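Local coordinates for protein bifunctional cytochrome P450/NADPH--P450 reductase (Deinococcus aerius, PDB 7F3H) that probably hydroxylates organic substrates at a haem iron, using electrons that a fused reductase domain draws from NADPH, at residues Gln49-Ile54 with Gly354-Leu359; Leu124-Ala129 with Leu153-Leu158; Tyr294-Arg299 with Asp316-Ile321; Pro368-Asn373 with Thr389-Ala394. All blocks are in the same frame, centred on the assembly; numbering follows the deposited sequence.

Contact 1. Residues Gln49-Ile54 with Gly354-Leu359; sequences QGRTLI and GQQVAL
The side-chain amide nitrogen of Gln355 serves two backbone carbonyls at once, Thr52 across the contact and Gln356, the next residue of its own segment. Its bond from NE2 to Thr52 O is 3.2 Å long and fairly straight, 162° at the hydrogen, but it comes down from above the carbonyl plane. The second bond, NE2 to Gln356 O at 2.8 Å, lies in the carbonyl plane on a lone pair. Both acceptors sit close to the plane of the Gln355 amide, which fixes its rotation. CG stands anti to the backbone N (chi1 177°) and the bend at chi2 turns CD toward Ile54, whose CD1 lies 3.6 Å from Gln355 CG and nearly as close to CD and NE2. An alanine here would probably leave Thr52 O without this donor and open a gap beside the Ile54 methyl. The two segments are neighbouring parallel strands, 51-56 and 356-359, inside the mixed sheet of the P450 fold, flanked by strand 43-48 beyond the first and 336-339 beyond the second. They splay apart toward their starts: Ala358 N donates directly to Ile54 O at 2.9 Å, whereas one step earlier a water fills in, accepting from Ile54 N and donating to Gln356 O. Beyond the amide, Ile54 CG2 packs on Val357 CG1 at 4.1 Å. The exposed, poorly ordered guanidinium of Arg51 approaches Gln356, NH2 to NE2 at 3.5 Å, but both are donors. The Gln356 side chain also touches Pro77 and Ala78, and lies about 9 Å from the haem.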
loop_
_atom_site.group_PDB
_atom_site.type_symbol
_atom_site.label_atom_id
_atom_site.label_comp_id
_atom_site.label_asym_id
_atom_site.label_seq_id
_atom_site.Cartn_x
_atom_site.Cartn_y
_atom_site.Cartn_z
ATOM N N GLN A 49 -13.122 -4.141 24.080
ATOM C CA GLN A 49 -14.540 -4.012 24.393
ATOM C C GLN A 49 -15.189 -5.387 24.444
ATOM O O GLN A 49 -15.261 -6.010 25.507
ATOM C CB GLN A 49 -15.218 -3.098 23.358
ATOM C CG GLN A 49 -14.703 -1.643 23.425
ATOM C CD GLN A 49 -15.271 -0.716 22.350
ATOM O OE1 GLN A 49 -15.735 -1.162 21.303
ATOM N NE2 GLN A 49 -15.196 0.586 22.599
ATOM N N GLY A 50 -15.641 -5.873 23.297
ATOM C CA GLY A 50 -16.311 -7.155 23.223
ATOM C C GLY A 50 -15.324 -8.224 22.797
ATOM O O GLY A 50 -15.158 -9.253 23.462
ATOM N N ARG A 51 -14.710 -7.982 21.644
ATOM C CA ARG A 51 -13.789 -8.907 20.987
ATOM C C ARG A 51 -12.422 -9.116 21.636
ATOM O O ARG A 51 -11.930 -8.363 22.480
ATOM C CB ARG A 51 -13.422 -8.453 19.601
ATOM C CG ARG A 51 -14.017 -8.957 18.377
ATOM C CD ARG A 51 -12.903 -8.198 17.730
ATOM N NE ARG A 51 -11.955 -8.893 16.883
ATOM C CZ ARG A 51 -11.009 -8.252 16.202
ATOM N NH1 ARG A 51 -10.899 -6.927 16.277
ATOM N NH2 ARG A 51 -10.127 -8.953 15.500
ATOM N N THR A 52 -11.801 -10.196 21.140
ATOM C CA THR A 52 -10.396 -10.537 21.309
ATOM C C THR A 52 -9.562 -10.079 20.114
ATOM O O THR A 52 -9.852 -10.455 18.971
ATOM C CB THR A 52 -10.262 -12.057 21.451
ATOM O OG1 THR A 52 -11.015 -12.501 22.590
ATOM C CG2 THR A 52 -8.778 -12.445 21.593
ATOM N N LEU A 53 -8.494 -9.311 20.374
ATOM C CA LEU A 53 -7.531 -8.957 19.329
ATOM C C LEU A 53 -6.254 -9.765 19.547
ATOM O O LEU A 53 -5.729 -9.810 20.665
ATOM C CB LEU A 53 -7.227 -7.450 19.301
ATOM C CG LEU A 53 -6.370 -6.853 18.153
ATOM C CD1 LEU A 53 -7.024 -7.017 16.778
ATOM C CD2 LEU A 53 -6.087 -5.370 18.381
ATOM N N ILE A 54 -5.796 -10.467 18.503
ATOM C CA ILE A 54 -4.575 -11.267 18.568
ATOM C C ILE A 54 -3.580 -10.712 17.560
ATOM O O ILE A 54 -3.951 -10.427 16.410
ATOM C CB ILE A 54 -4.863 -12.757 18.316
ATOM C CG1 ILE A 54 -5.957 -13.217 19.282
ATOM C CG2 ILE A 54 -3.595 -13.594 18.462
ATOM C CD1 ILE A 54 -6.304 -14.655 19.164
ATOM N N GLY A 354 -12.973 -18.956 13.210
ATOM C CA GLY A 354 -13.463 -17.602 13.076
ATOM C C GLY A 354 -12.647 -16.537 13.774
ATOM O O GLY A 354 -12.784 -15.359 13.430
ATOM N N GLN A 355 -11.746 -16.904 14.683
ATOM C CA GLN A 355 -10.883 -15.913 15.321
ATOM C C GLN A 355 -9.933 -15.298 14.291
ATOM O O GLN A 355 -9.336 -16.018 13.483
ATOM C CB GLN A 355 -10.095 -16.566 16.464
ATOM C CG GLN A 355 -9.119 -15.657 17.168
ATOM C CD GLN A 355 -9.781 -14.414 17.786
ATOM O OE1 GLN A 355 -10.700 -14.521 18.619
ATOM N NE2 GLN A 355 -9.287 -13.235 17.409
ATOM N N GLN A 356 -9.862 -13.965 14.266
ATOM C CA GLN A 356 -8.871 -13.236 13.469
ATOM C C GLN A 356 -7.512 -13.223 14.166
ATOM O O GLN A 356 -7.427 -13.024 15.385
ATOM C CB GLN A 356 -9.301 -11.780 13.263
ATOM C CG GLN A 356 -10.330 -11.541 12.190
ATOM C CD GLN A 356 -10.590 -10.072 11.987
ATOM O OE1 GLN A 356 -9.760 -9.357 11.436
ATOM N NE2 GLN A 356 -11.729 -9.601 12.470
ATOM N N VAL A 357 -6.445 -13.370 13.389
ATOM C CA VAL A 357 -5.078 -13.136 13.861
ATOM C C VAL A 357 -4.436 -12.108 12.949
ATOM O O VAL A 357 -4.382 -12.307 11.727
ATOM C CB VAL A 357 -4.240 -14.418 13.894
ATOM C CG1 VAL A 357 -2.833 -14.101 14.429
ATOM C CG2 VAL A 357 -4.935 -15.462 14.732
ATOM N N ALA A 358 -4.073 -10.960 13.517
ATOM C CA ALA A 358 -3.383 -9.926 12.763
ATOM C C ALA A 358 -1.896 -10.261 12.633
ATOM O O ALA A 358 -1.244 -10.634 13.617
ATOM C CB ALA A 358 -3.597 -8.561 13.428
ATOM N N LEU A 359 -1.355 -10.127 11.421
ATOM C CA LEU A 359 0.096 -10.174 11.234
ATOM C C LEU A 359 0.700 -8.818 11.592
ATOM O O LEU A 359 0.487 -7.823 10.881
ATOM C CB LEU A 359 0.463 -10.558 9.805
ATOM C CG LEU A 359 -0.255 -11.716 9.119
ATOM C CD1 LEU A 359 0.333 -11.929 7.756
ATOM C CD2 LEU A 359 -0.096 -12.968 9.930
HETATM O O HOH W 1 -7.213 -10.042 16.063
#

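Contact 2. Residues Leu124-Ala129 with Leu153-Leu158; sequences LEVAQA and LDTISL
The carboxylate of Glu125 carries the CD2 methyl of Leu158 over one of its faces, CD2 standing 3.8 Å from CD and equally far from both oxygens. The two side chains cross at about a right angle; the glutamate, its CG anti to the backbone N (chi1 179°) and its chain extended beyond CG, brings its carboxylate to the methyl. Its charge is answered elsewhere, by a salt bridge from OE1 to Arg164. The other flat group, the carboxylate of Asp154, is likewise turned to partners outside, OD1 bonding to Ser167; what it offers across the contact is CB, 3.7 Å from Val126 CG1. Val126 is the residue most covered by the other helix. Its CG1 also presses on Thr155 OG1 at 3.3 Å, a van der Waals contact; the hydroxyl itself is hydrogen-bonded to Leu151 O. The other methyl, CG2, faces Leu158 CD2 at 4.2 Å. Helices 113-137 and 144-161 probably correspond to helices D and E of cytochromes P450; their segments 124-129 and 153-158 run nearly antiparallel, with axes 9.1 Å apart and 158° between their directions. With helix 254-285 (I) and helix 408-425 (L) they make up the conserved four-helix bundle of the fold: Leu124 and Ala127 lean on Leu421, while Leu153 and Ile156 meet Leu265. The CA atoms come nearest at Val126 and Thr155, 5.9 Å apart. Within helix 144-161, Leu153 O takes Ser157 N and, from the opposite face of its carbonyl plane, Ser157 OG at 2.7 Å. Ile156, one residue on from Thr155, touches the haem.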
loop_
_atom_site.group_PDB
_atom_site.type_symbol
_atom_site.label_atom_id
_atom_site.label_comp_id
_atom_site.label_asym_id
_atom_site.label_seq_id
_atom_site.Cartn_x
_atom_site.Cartn_y
_atom_site.Cartn_z
ATOM N N LEU A 124 5.404 7.387 -16.894
ATOM C CA LEU A 124 6.350 8.458 -17.172
ATOM C C LEU A 124 5.621 9.777 -17.358
ATOM O O LEU A 124 6.054 10.819 -16.836
ATOM C CB LEU A 124 7.198 8.108 -18.394
ATOM C CG LEU A 124 8.249 9.086 -18.932
ATOM C CD1 LEU A 124 9.494 9.240 -18.019
ATOM C CD2 LEU A 124 8.653 8.593 -20.320
ATOM N N GLU A 125 4.462 9.747 -18.011
ATOM C CA GLU A 125 3.765 11.005 -18.236
ATOM C C GLU A 125 3.497 11.677 -16.907
ATOM O O GLU A 125 3.705 12.889 -16.751
ATOM C CB GLU A 125 2.468 10.782 -19.009
ATOM C CG GLU A 125 1.665 12.080 -19.274
ATOM C CD GLU A 125 0.300 11.789 -19.913
ATOM O OE1 GLU A 125 0.234 10.968 -20.872
ATOM O OE2 GLU A 125 -0.711 12.357 -19.437
ATOM N N VAL A 126 3.039 10.891 -15.925
ATOM C CA VAL A 126 2.705 11.491 -14.647
ATOM C C VAL A 126 3.981 11.896 -13.909
ATOM O O VAL A 126 4.080 13.017 -13.392
ATOM C CB VAL A 126 1.815 10.540 -13.825
ATOM C CG1 VAL A 126 1.499 11.167 -12.506
ATOM C CG2 VAL A 126 0.509 10.225 -14.575
ATOM N N ALA A 127 5.002 11.021 -13.915
ATOM C CA ALA A 127 6.226 11.309 -13.173
ATOM C C ALA A 127 6.844 12.628 -13.638
ATOM O O ALA A 127 7.207 13.490 -12.813
ATOM C CB ALA A 127 7.203 10.137 -13.308
ATOM N N GLN A 128 6.890 12.838 -14.962
ATOM C CA GLN A 128 7.423 14.081 -15.518
ATOM C C GLN A 128 6.636 15.291 -15.012
ATOM O O GLN A 128 7.228 16.317 -14.650
ATOM C CB GLN A 128 7.417 13.999 -17.055
ATOM C CG GLN A 128 8.524 13.084 -17.612
ATOM C CD GLN A 128 8.450 12.878 -19.113
ATOM O OE1 GLN A 128 7.365 12.811 -19.702
ATOM N NE2 GLN A 128 9.609 12.751 -19.744
ATOM N N ALA A 129 5.312 15.156 -14.890
ATOM C CA ALA A 129 4.504 16.255 -14.364
ATOM C C ALA A 129 4.879 16.587 -12.921
ATOM O O ALA A 129 5.013 17.771 -12.567
ATOM C CB ALA A 129 3.023 15.921 -14.480
ATOM N N LEU A 153 -2.340 8.689 -7.569
ATOM C CA LEU A 153 -3.704 8.791 -8.075
ATOM C C LEU A 153 -3.717 9.015 -9.580
ATOM O O LEU A 153 -4.417 8.315 -10.309
ATOM C CB LEU A 153 -4.452 9.902 -7.364
ATOM C CG LEU A 153 -5.069 9.551 -6.016
ATOM C CD1 LEU A 153 -5.757 10.792 -5.397
ATOM C CD2 LEU A 153 -6.029 8.351 -6.129
ATOM N N ASP A 154 -2.965 9.995 -10.070
ATOM C CA ASP A 154 -2.957 10.233 -11.511
ATOM C C ASP A 154 -2.452 9.024 -12.278
ATOM O O ASP A 154 -2.995 8.677 -13.336
ATOM C CB ASP A 154 -2.114 11.450 -11.838
ATOM C CG ASP A 154 -2.893 12.719 -11.694
ATOM O OD1 ASP A 154 -3.910 12.673 -10.982
ATOM O OD2 ASP A 154 -2.483 13.759 -12.259
ATOM N N THR A 155 -1.416 8.368 -11.768
ATOM C CA THR A 155 -0.846 7.239 -12.489
ATOM C C THR A 155 -1.844 6.091 -12.547
ATOM O O THR A 155 -2.093 5.510 -13.618
ATOM C CB THR A 155 0.461 6.805 -11.832
ATOM O OG1 THR A 155 1.376 7.914 -11.823
ATOM C CG2 THR A 155 1.086 5.703 -12.629
ATOM N N ILE A 156 -2.406 5.728 -11.396
ATOM C CA ILE A 156 -3.322 4.609 -11.409
ATOM C C ILE A 156 -4.581 4.974 -12.207
ATOM O O ILE A 156 -5.121 4.122 -12.903
ATOM C CB ILE A 156 -3.599 4.117 -9.969
ATOM C CG1 ILE A 156 -4.110 2.687 -9.995
ATOM C CG2 ILE A 156 -4.648 4.925 -9.295
ATOM C CD1 ILE A 156 -3.191 1.726 -10.763
ATOM N N SER A 157 -5.010 6.251 -12.208
ATOM C CA SER A 157 -6.193 6.676 -12.977
ATOM C C SER A 157 -5.954 6.613 -14.482
ATOM O O SER A 157 -6.839 6.195 -15.243
ATOM C CB SER A 157 -6.609 8.098 -12.578
ATOM O OG SER A 157 -6.998 8.184 -11.213
ATOM N N LEU A 158 -4.781 7.060 -14.926
ATOM C CA LEU A 158 -4.429 7.010 -16.343
ATOM C C LEU A 158 -4.264 5.572 -16.828
ATOM O O LEU A 158 -4.793 5.196 -17.884
ATOM C CB LEU A 158 -3.130 7.782 -16.575
ATOM C CG LEU A 158 -2.674 8.077 -18.014
ATOM C CD1 LEU A 158 -3.808 8.722 -18.867
ATOM C CD2 LEU A 158 -1.334 8.871 -18.094
#

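Contact 3. Residues Tyr294-Arg299 with Asp316-Ile321; sequences YAEVDR and DVIPRI
Glu296 reaches across to the first turn of helix 317-329, and its two carboxylate oxygens take three backbone N-H groups. OE1 accepts from Val317 N at 2.8 Å, met on the syn side, and from Asp316 N at the same length, which comes from the other face, 40° above the carboxylate plane. OE2 accepts from Ile318 N, also at 2.8 Å and nearly along its C-O axis. The carboxylate is thereby fixed in rotation as well as in place. CG lies anti to the backbone N (chi1 167°) and the chain continues extended, which brings CD across to the other helix. Val317 and Ile318 close over it with their CB atoms, the nearer being Val317 CB, 3.3 Å from OE2. Alongside, Val297 CG2 meets Ile318 CD1 at 4.0 Å and is backed by Leu420 and Leu423 of helix 408-425. In the next shell, Asp316 occupies the N-cap position, yet its own side chain makes no capping bond there. It is gripped side-on by Arg320 instead, NE to OD1 and NH2 to OD2, the latter at 2.7 Å, and Arg320 has a second acid partner in Asp380. This pairing would probably ease the repulsion between the two neighbouring acids, and the positive end of the helix is likely to favour a charged Glu296. Further out, Val317 and Ile321 both rest on Ala293, about one turn before Glu296. Segments 294-299 and 317-321 run at 143° to each other; their helices probably match J and K of cytochromes P450, with a glutamate of J accepting the first N-H groups of K.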
loop_
_atom_site.group_PDB
_atom_site.type_symbol
_atom_site.label_atom_id
_atom_site.label_comp_id
_atom_site.label_asym_id
_atom_site.label_seq_id
_atom_site.Cartn_x
_atom_site.Cartn_y
_atom_site.Cartn_z
ATOM N N TYR A 294 22.101 8.311 -6.158
ATOM C CA TYR A 294 22.493 9.355 -7.100
ATOM C C TYR A 294 23.522 8.829 -8.113
ATOM O O TYR A 294 23.482 9.172 -9.307
ATOM C CB TYR A 294 23.051 10.552 -6.344
ATOM C CG TYR A 294 22.057 11.584 -5.813
ATOM C CD1 TYR A 294 21.100 12.163 -6.636
ATOM C CD2 TYR A 294 22.165 12.061 -4.501
ATOM C CE1 TYR A 294 20.241 13.150 -6.146
ATOM C CE2 TYR A 294 21.345 13.019 -4.020
ATOM C CZ TYR A 294 20.383 13.572 -4.827
ATOM O OH TYR A 294 19.570 14.549 -4.288
ATOM N N ALA A 295 24.483 8.034 -7.639
ATOM C CA ALA A 295 25.482 7.445 -8.530
ATOM C C ALA A 295 24.830 6.555 -9.594
ATOM O O ALA A 295 25.206 6.595 -10.774
ATOM C CB ALA A 295 26.506 6.654 -7.710
ATOM N N GLU A 296 23.892 5.700 -9.178
ATOM C CA GLU A 296 23.180 4.843 -10.129
ATOM C C GLU A 296 22.443 5.682 -11.180
ATOM O O GLU A 296 22.540 5.422 -12.391
ATOM C CB GLU A 296 22.234 3.928 -9.357
ATOM C CG GLU A 296 21.215 3.197 -10.164
ATOM C CD GLU A 296 20.698 1.952 -9.432
ATOM O OE1 GLU A 296 21.310 0.856 -9.573
ATOM O OE2 GLU A 296 19.677 2.068 -8.710
ATOM N N VAL A 297 21.705 6.702 -10.718
ATOM C CA VAL A 297 20.940 7.584 -11.604
ATOM C C VAL A 297 21.852 8.264 -12.620
ATOM O O VAL A 297 21.505 8.393 -13.801
ATOM C CB VAL A 297 20.159 8.619 -10.761
ATOM C CG1 VAL A 297 19.693 9.770 -11.598
ATOM C CG2 VAL A 297 18.986 7.968 -10.069
ATOM N N ASP A 298 23.024 8.723 -12.176
ATOM C CA ASP A 298 23.931 9.423 -13.081
ATOM C C ASP A 298 24.601 8.447 -14.038
ATOM O O ASP A 298 24.826 8.772 -15.206
ATOM C CB ASP A 298 24.967 10.210 -12.264
ATOM C CG ASP A 298 24.315 11.269 -11.350
ATOM O OD1 ASP A 298 23.095 11.535 -11.502
ATOM O OD2 ASP A 298 25.010 11.816 -10.461
ATOM N N ARG A 299 24.825 7.214 -13.579
ATOM C CA ARG A 299 25.326 6.165 -14.454
ATOM C C ARG A 299 24.342 5.892 -15.583
ATOM O O ARG A 299 24.733 5.821 -16.752
ATOM C CB ARG A 299 25.572 4.913 -13.625
ATOM C CG ARG A 299 26.239 3.795 -14.335
ATOM C CD ARG A 299 26.859 2.823 -13.333
ATOM N NE ARG A 299 25.984 2.390 -12.239
ATOM C CZ ARG A 299 26.153 2.755 -10.960
ATOM N NH1 ARG A 299 27.154 3.575 -10.620
ATOM N NH2 ARG A 299 25.328 2.290 -10.015
ATOM N N ASP A 316 19.528 -1.216 -9.905
ATOM C CA ASP A 316 19.885 -2.164 -8.845
ATOM C C ASP A 316 19.764 -1.567 -7.442
ATOM O O ASP A 316 19.106 -2.148 -6.561
ATOM C CB ASP A 316 21.314 -2.680 -9.009
ATOM C CG ASP A 316 21.801 -3.351 -7.767
ATOM O OD1 ASP A 316 21.091 -4.255 -7.265
ATOM O OD2 ASP A 316 22.836 -2.937 -7.242
ATOM N N VAL A 317 20.405 -0.409 -7.230
ATOM C CA VAL A 317 20.357 0.248 -5.929
ATOM C C VAL A 317 18.918 0.640 -5.575
ATOM O O VAL A 317 18.422 0.325 -4.488
ATOM C CB VAL A 317 21.283 1.483 -5.934
ATOM C CG1 VAL A 317 21.086 2.332 -4.671
ATOM C CG2 VAL A 317 22.737 1.055 -6.090
ATOM N N ILE A 318 18.223 1.318 -6.496
ATOM C CA ILE A 318 16.889 1.860 -6.196
ATOM C C ILE A 318 15.879 0.755 -5.863
ATOM O O ILE A 318 15.154 0.890 -4.864
ATOM C CB ILE A 318 16.436 2.781 -7.329
ATOM C CG1 ILE A 318 17.134 4.145 -7.204
ATOM C CG2 ILE A 318 14.941 2.931 -7.387
ATOM C CD1 ILE A 318 16.774 5.121 -8.323
ATOM N N PRO A 319 15.769 -0.340 -6.645
ATOM C CA PRO A 319 14.952 -1.474 -6.192
ATOM C C PRO A 319 15.296 -1.963 -4.789
ATOM O O PRO A 319 14.393 -2.263 -4.000
ATOM C CB PRO A 319 15.247 -2.553 -7.249
ATOM C CG PRO A 319 15.638 -1.816 -8.452
ATOM C CD PRO A 319 16.355 -0.597 -7.978
ATOM N N ARG A 320 16.581 -2.107 -4.454
ATOM C CA ARG A 320 16.893 -2.655 -3.135
ATOM C C ARG A 320 16.557 -1.659 -2.030
ATOM O O ARG A 320 16.092 -2.053 -0.945
ATOM C CB ARG A 320 18.349 -3.071 -3.109
ATOM C CG ARG A 320 18.607 -4.350 -3.919
ATOM C CD ARG A 320 20.034 -4.859 -3.726
ATOM N NE ARG A 320 21.025 -4.036 -4.411
ATOM C CZ ARG A 320 22.061 -3.422 -3.828
ATOM N NH1 ARG A 320 22.262 -3.512 -2.507
ATOM N NH2 ARG A 320 22.912 -2.716 -4.579
ATOM N N ILE A 321 16.702 -0.367 -2.321
ATOM C CA ILE A 321 16.218 0.669 -1.413
ATOM C C ILE A 321 14.750 0.456 -1.113
ATOM O O ILE A 321 14.324 0.530 0.043
ATOM C CB ILE A 321 16.427 2.071 -2.021
ATOM C CG1 ILE A 321 17.888 2.493 -1.924
ATOM C CG2 ILE A 321 15.508 3.076 -1.344
ATOM C CD1 ILE A 321 18.188 3.669 -2.800
#

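Contact 4. Residues Pro368-Asn373 with Thr389-Ala394; sequences PAAWTN and THHPAA
An edge-to-face aromatic pair and a small patch of methyl groups join two irregular segments of the region that leads from helix 361-365 toward helix 408-425. Trp371 points the edge of its six-membered ring at the face of His390, CZ3 lying over the centre of the imidazole, with centroids 4.9 Å apart and planes at 62°. The indole edge also receives Ala394 O near its plane, 3.2 Å from CZ2, while NE1 bonds to Leu364 O and Arg327 adds a cation-pi contact. Over one face of the tryptophan sits a water that donates to Ala370 O at 2.6 Å and accepts from His391 N, bridging the segments. An alanine in place of Trp371 would probably leave the His390 face without this ring partner, Arg327 without its pi cloud and Leu364 O without this donor. In cytochromes P450 this region is the meander, which comes before the cysteine loop of the haem; Arg327 appears to be the arginine of the ExxR motif on helix 317-329. Beside the rings, Ala370 CB meets Ala394 CB at 3.7 Å and His391 CB at 3.8 Å. A type I turn from His391 to Ala394 brings Ala394 round to them. Within that turn His391 accepts the Ala393 N-H on ND1, in the ring plane at 3.0 Å, and its NE2 bonds to Asn60.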
loop_
_atom_site.group_PDB
_atom_site.type_symbol
_atom_site.label_atom_id
_atom_site.label_comp_id
_atom_site.label_asym_id
_atom_site.label_seq_id
_atom_site.Cartn_x
_atom_site.Cartn_y
_atom_site.Cartn_z
ATOM N N PRO A 368 14.335 -10.397 15.463
ATOM C CA PRO A 368 15.779 -10.740 15.514
ATOM C C PRO A 368 16.096 -12.155 15.065
ATOM O O PRO A 368 17.194 -12.384 14.549
ATOM C CB PRO A 368 16.161 -10.554 16.990
ATOM C CG PRO A 368 14.874 -10.278 17.744
ATOM C CD PRO A 368 13.804 -9.906 16.745
ATOM N N ALA A 369 15.182 -13.114 15.239
ATOM C CA ALA A 369 15.445 -14.469 14.769
ATOM C C ALA A 369 15.529 -14.568 13.242
ATOM O O ALA A 369 16.014 -15.576 12.714
ATOM C CB ALA A 369 14.370 -15.423 15.302
ATOM N N ALA A 370 14.997 -13.589 12.519
ATOM C CA ALA A 370 14.960 -13.650 11.073
ATOM C C ALA A 370 15.812 -12.575 10.406
ATOM O O ALA A 370 16.070 -12.672 9.201
ATOM C CB ALA A 370 13.511 -13.558 10.570
ATOM N N TRP A 371 16.185 -11.522 11.127
ATOM C CA TRP A 371 16.903 -10.389 10.555
ATOM C C TRP A 371 18.070 -10.066 11.467
ATOM O O TRP A 371 17.864 -9.708 12.631
ATOM C CB TRP A 371 15.980 -9.164 10.417
ATOM C CG TRP A 371 14.722 -9.459 9.651
ATOM C CD1 TRP A 371 13.487 -9.719 10.172
ATOM C CD2 TRP A 371 14.579 -9.551 8.211
ATOM N NE1 TRP A 371 12.577 -9.953 9.152
ATOM C CE2 TRP A 371 13.225 -9.857 7.944
ATOM C CE3 TRP A 371 15.461 -9.388 7.130
ATOM C CZ2 TRP A 371 12.737 -10.001 6.649
ATOM C CZ3 TRP A 371 14.976 -9.538 5.853
ATOM C CH2 TRP A 371 13.625 -9.840 5.617
ATOM N N THR A 372 19.289 -10.197 10.944
ATOM C CA THR A 372 20.468 -9.727 11.661
ATOM C C THR A 372 20.435 -8.206 11.764
ATOM O O THR A 372 20.160 -7.532 10.776
ATOM C CB THR A 372 21.742 -10.170 10.955
ATOM O OG1 THR A 372 21.755 -11.600 10.801
ATOM C CG2 THR A 372 22.957 -9.705 11.755
ATOM N N ASN A 373 20.719 -7.667 12.948
ATOM C CA ASN A 373 20.640 -6.231 13.209
ATOM C C ASN A 373 19.341 -5.667 12.659
ATOM O O ASN A 373 19.367 -4.818 11.722
ATOM C CB ASN A 373 21.846 -5.497 12.647
ATOM C CG ASN A 373 23.126 -5.964 13.255
ATOM O OD1 ASN A 373 23.211 -6.141 14.468
ATOM N ND2 ASN A 373 24.140 -6.174 12.418
ATOM N N THR A 389 18.516 -15.978 1.426
ATOM C CA THR A 389 18.711 -16.549 2.752
ATOM C C THR A 389 17.735 -16.027 3.795
ATOM O O THR A 389 17.902 -16.322 4.977
ATOM C CB THR A 389 20.142 -16.311 3.238
ATOM O OG1 THR A 389 20.315 -14.926 3.559
ATOM C CG2 THR A 389 21.141 -16.722 2.179
ATOM N N HIS A 390 16.723 -15.264 3.397
ATOM C CA HIS A 390 15.756 -14.746 4.359
ATOM C C HIS A 390 14.835 -15.850 4.828
ATOM O O HIS A 390 14.630 -16.838 4.126
ATOM C CB HIS A 390 14.917 -13.628 3.736
ATOM C CG HIS A 390 15.738 -12.460 3.297
ATOM N ND1 HIS A 390 15.214 -11.391 2.599
ATOM C CD2 HIS A 390 17.064 -12.212 3.442
ATOM C CE1 HIS A 390 16.182 -10.519 2.366
ATOM N NE2 HIS A 390 17.313 -10.995 2.861
ATOM N N HIS A 391 14.288 -15.679 6.029
ATOM C CA HIS A 391 13.196 -16.531 6.482
ATOM C C HIS A 391 12.025 -16.376 5.521
ATOM O O HIS A 391 11.592 -15.241 5.262
ATOM C CB HIS A 391 12.767 -16.163 7.900
ATOM C CG HIS A 391 11.811 -17.137 8.524
ATOM N ND1 HIS A 391 10.647 -17.552 7.903
ATOM C CD2 HIS A 391 11.852 -17.783 9.713
ATOM C CE1 HIS A 391 10.009 -18.401 8.689
ATOM N NE2 HIS A 391 10.719 -18.561 9.792
ATOM N N PRO A 392 11.487 -17.476 4.977
ATOM C CA PRO A 392 10.453 -17.368 3.923
ATOM C C PRO A 392 9.133 -16.806 4.388
ATOM O O PRO A 392 8.280 -16.521 3.540
ATOM C CB PRO A 392 10.280 -18.813 3.440
ATOM C CG PRO A 392 11.593 -19.498 3.832
ATOM C CD PRO A 392 11.996 -18.848 5.127
ATOM N N ALA A 393 8.927 -16.610 5.684
ATOM C CA ALA A 393 7.659 -16.080 6.157
ATOM C C ALA A 393 7.827 -14.752 6.879
ATOM O O ALA A 393 6.868 -14.278 7.492
ATOM C CB ALA A 393 6.947 -17.084 7.065
ATOM N N ALA A 394 9.008 -14.131 6.811
ATOM C CA ALA A 394 9.286 -12.931 7.597
ATOM C C ALA A 394 9.240 -11.638 6.783
ATOM O O ALA A 394 9.644 -10.582 7.293
ATOM C CB ALA A 394 10.646 -13.063 8.324
HETATM O O HOH W 2 14.653 -12.618 7.065
#

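In the fold
Contacts 2 and 3 are buried pairs of helices running in broadly opposite directions, whereas contacts 1 and 4 are only partly buried and involve strands or irregular chain. Chemistry follows place: contact 2, on a helix that touches the haem, packs by methyls and sends its polar ends elsewhere, while contact 3 turns on a buried acid at a helix start. Contact 1 relies on backbone pairing filled out by an amide and a water, and contact 4 on aromatic and methyl packing with a water bridge. Helix 408-425 touches both contacts 2 and 3, and helix 317-329 supplies contact 3 and reaches contact 4 through Arg327. Contacts 1 and 2 lie on opposite sides of the chain centre, their centres 39 Å apart.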